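Local coordinates for septation protein imp2 (Schizosaccharomyces pombe, PDB 5C1F) that binds phospholipids through its F-BAR domain, anchors the cytoskeleton to the membrane, is required for normal septation and takes part in disassembly of the medial ring, at residues E18-L23 with N202-T207. Sequence-based numbering, arbitrary orientation.
Sequences EGYHAL and NEWRST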
loop_
_atom_site.group_PDB
_atom_site.type_symbol
_atom_site.label_atom_id
_atom_site.label_comp_id
_atom_site.label_asym_id
_atom_site.label_seq_id
_atom_site.Cartn_x
_atom_site.Cartn_y
_atom_site.Cartn_z
ATOM N N GLU A 18 19.436 46.369 0.870
ATOM C CA GLU A 18 18.246 45.585 0.565
ATOM C C GLU A 18 18.575 44.099 0.479
ATOM O O GLU A 18 17.829 43.261 0.982
ATOM C CB GLU A 18 17.605 46.063 -0.742
ATOM C CG GLU A 18 16.748 47.320 -0.610
ATOM C CD GLU A 18 17.554 48.613 -0.641
ATOM O OE1 GLU A 18 18.795 48.563 -0.495
ATOM O OE2 GLU A 18 16.939 49.686 -0.818
ATOM N N GLY A 19 19.698 43.782 -0.156
ATOM C CA GLY A 19 20.162 42.409 -0.254
ATOM C C GLY A 19 20.453 41.786 1.097
ATOM O O GLY A 19 20.288 40.582 1.277
ATOM N N TYR A 20 20.884 42.610 2.046
ATOM C CA TYR A 20 21.190 42.134 3.390
ATOM C C TYR A 20 19.944 41.614 4.084
ATOM O O TYR A 20 19.915 40.483 4.559
ATOM C CB TYR A 20 21.827 43.242 4.231
ATOM C CG TYR A 20 22.019 42.870 5.689
ATOM C CD1 TYR A 20 23.066 42.049 6.087
ATOM C CD2 TYR A 20 21.156 43.349 6.668
ATOM C CE1 TYR A 20 23.247 41.710 7.418
ATOM C CE2 TYR A 20 21.329 43.016 8.001
ATOM C CZ TYR A 20 22.374 42.197 8.370
ATOM O OH TYR A 20 22.548 41.864 9.696
ATOM N N HIS A 21 18.912 42.446 4.141
ATOM C CA HIS A 21 17.685 42.072 4.830
ATOM C C HIS A 21 16.943 40.980 4.072
ATOM O O HIS A 21 16.262 40.153 4.676
ATOM C CB HIS A 21 16.792 43.297 5.029
ATOM C CG HIS A 21 17.419 44.361 5.876
ATOM N ND1 HIS A 21 17.390 44.327 7.255
ATOM C CD2 HIS A 21 18.109 45.478 5.542
ATOM C CE1 HIS A 21 18.026 45.381 7.733
ATOM N NE2 HIS A 21 18.472 46.096 6.715
ATOM N N ALA A 22 17.095 40.968 2.751
ATOM C CA ALA A 22 16.411 39.989 1.912
ATOM C C ALA A 22 16.965 38.581 2.103
ATOM O O ALA A 22 16.218 37.659 2.431
ATOM C CB ALA A 22 16.499 40.391 0.447
ATOM N N LEU A 23 18.271 38.421 1.898
ATOM C CA LEU A 23 18.902 37.103 1.979
ATOM C C LEU A 23 18.833 36.522 3.389
ATOM O O LEU A 23 18.826 35.307 3.566
ATOM C CB LEU A 23 20.358 37.173 1.513
ATOM C CG LEU A 23 20.589 37.445 0.023
ATOM C CD1 LEU A 23 22.072 37.383 -0.317
ATOM C CD2 LEU A 23 19.795 36.471 -0.841
ATOM N N ASN A 202 33.656 43.665 1.818
ATOM C CA ASN A 202 34.358 42.387 1.761
ATOM C C ASN A 202 33.614 41.271 2.482
ATOM O O ASN A 202 33.577 40.135 2.015
ATOM C CB ASN A 202 35.762 42.526 2.349
ATOM C CG ASN A 202 36.789 42.928 1.310
ATOM O OD1 ASN A 202 36.716 42.506 0.155
ATOM N ND2 ASN A 202 37.754 43.746 1.715
ATOM N N GLU A 203 33.021 41.603 3.624
ATOM C CA GLU A 203 32.367 40.607 4.461
ATOM C C GLU A 203 31.044 40.152 3.855
ATOM O O GLU A 203 30.711 38.969 3.889
ATOM C CB GLU A 203 32.142 41.159 5.868
ATOM C CG GLU A 203 32.414 40.152 6.968
ATOM C CD GLU A 203 33.836 39.627 6.931
ATOM O OE1 GLU A 203 34.776 40.448 6.863
ATOM O OE2 GLU A 203 34.014 38.389 6.957
ATOM N N TRP A 204 30.293 41.096 3.296
ATOM C CA TRP A 204 29.021 40.768 2.669
ATOM C C TRP A 204 29.250 39.968 1.396
ATOM O O TRP A 204 28.445 39.105 1.046
ATOM C CB TRP A 204 28.212 42.029 2.365
ATOM C CG TRP A 204 26.892 41.739 1.715
ATOM C CD1 TRP A 204 26.467 42.172 0.493
ATOM C CD2 TRP A 204 25.828 40.939 2.247
ATOM N NE1 TRP A 204 25.203 41.700 0.236
ATOM C CE2 TRP A 204 24.787 40.941 1.300
ATOM C CE3 TRP A 204 25.652 40.227 3.439
ATOM C CZ2 TRP A 204 23.592 40.255 1.500
ATOM C CZ3 TRP A 204 24.462 39.548 3.637
ATOM C CH2 TRP A 204 23.450 39.566 2.673
ATOM N N ARG A 205 30.349 40.256 0.705
ATOM C CA ARG A 205 30.748 39.454 -0.447
ATOM C C ARG A 205 30.978 38.009 -0.028
ATOM O O ARG A 205 30.477 37.081 -0.659
ATOM C CB ARG A 205 32.015 40.015 -1.096
ATOM C CG ARG A 205 32.871 38.946 -1.763
ATOM C CD ARG A 205 34.110 39.531 -2.415
ATOM N NE ARG A 205 35.081 38.499 -2.766
ATOM C CZ ARG A 205 34.941 37.644 -3.775
ATOM N NH1 ARG A 205 33.858 37.683 -4.540
ATOM N NH2 ARG A 205 35.882 36.743 -4.016
ATOM N N SER A 206 31.740 37.830 1.048
ATOM C CA SER A 206 32.038 36.507 1.577
ATOM C C SER A 206 30.758 35.800 2.009
ATOM O O SER A 206 30.580 34.607 1.762
ATOM C CB SER A 206 33.013 36.613 2.753
ATOM O OG SER A 206 33.230 35.351 3.354
ATOM N N THR A 207 29.867 36.554 2.644
ATOM C CA THR A 207 28.588 36.022 3.100
ATOM C C THR A 207 27.702 35.628 1.922
ATOM O O THR A 207 27.029 34.600 1.959
ATOM C CB THR A 207 27.838 37.043 3.985
ATOM O OG1 THR A 207 28.667 37.416 5.092
ATOM C CG2 THR A 207 26.542 36.449 4.510
#
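Trp204 reaches with its indole from helix 162-252 to helix 18-59, and the benzo ring meets Tyr20, Gly19 and Leu23 at the start of the latter helix. The aromatic part is an offset edge-to-face pair: the edge of the Tyr20 ring is directed toward the face of the Trp204 six-membered ring, the planes inclined at 62° and the centroids 5.7 Å apart. Within this pair the rings come closest at Tyr20 CD1 and Trp204 CZ3, 3.8 Å apart. The Trp13 ring also meets the indole edge-to-face.

The rim of the indole rests on the backbone of helix 18-59. With CG anti to the backbone N of Trp204 (chi1 180°), the ring extends far enough for Trp204 CH2 to lie 3.5 Å from Tyr20 CA and for Trp204 CZ2 to make a carbon-to-carbonyl-oxygen contact of 3.3 Å with Gly19 O. One turn further along, the apolar Leu23 CD1 touches Trp204 CZ2 at 3.7 Å.

Polar bonding lies beside this interface: Trp204 NE1 donates to Phe12 O. Cutting Trp204 back to an alanine is likely to open a gap between the two helices, leaving Tyr20 and Leu23 without their aromatic partner and Phe12 O without its indole donor.

No hydrogen bond joins the two segments, whose short axes come no nearer than 11.8 Å; this buried junction within the F-BAR helical bundle therefore depends on van der Waals and aromatic contact, with one indole spanning the distance.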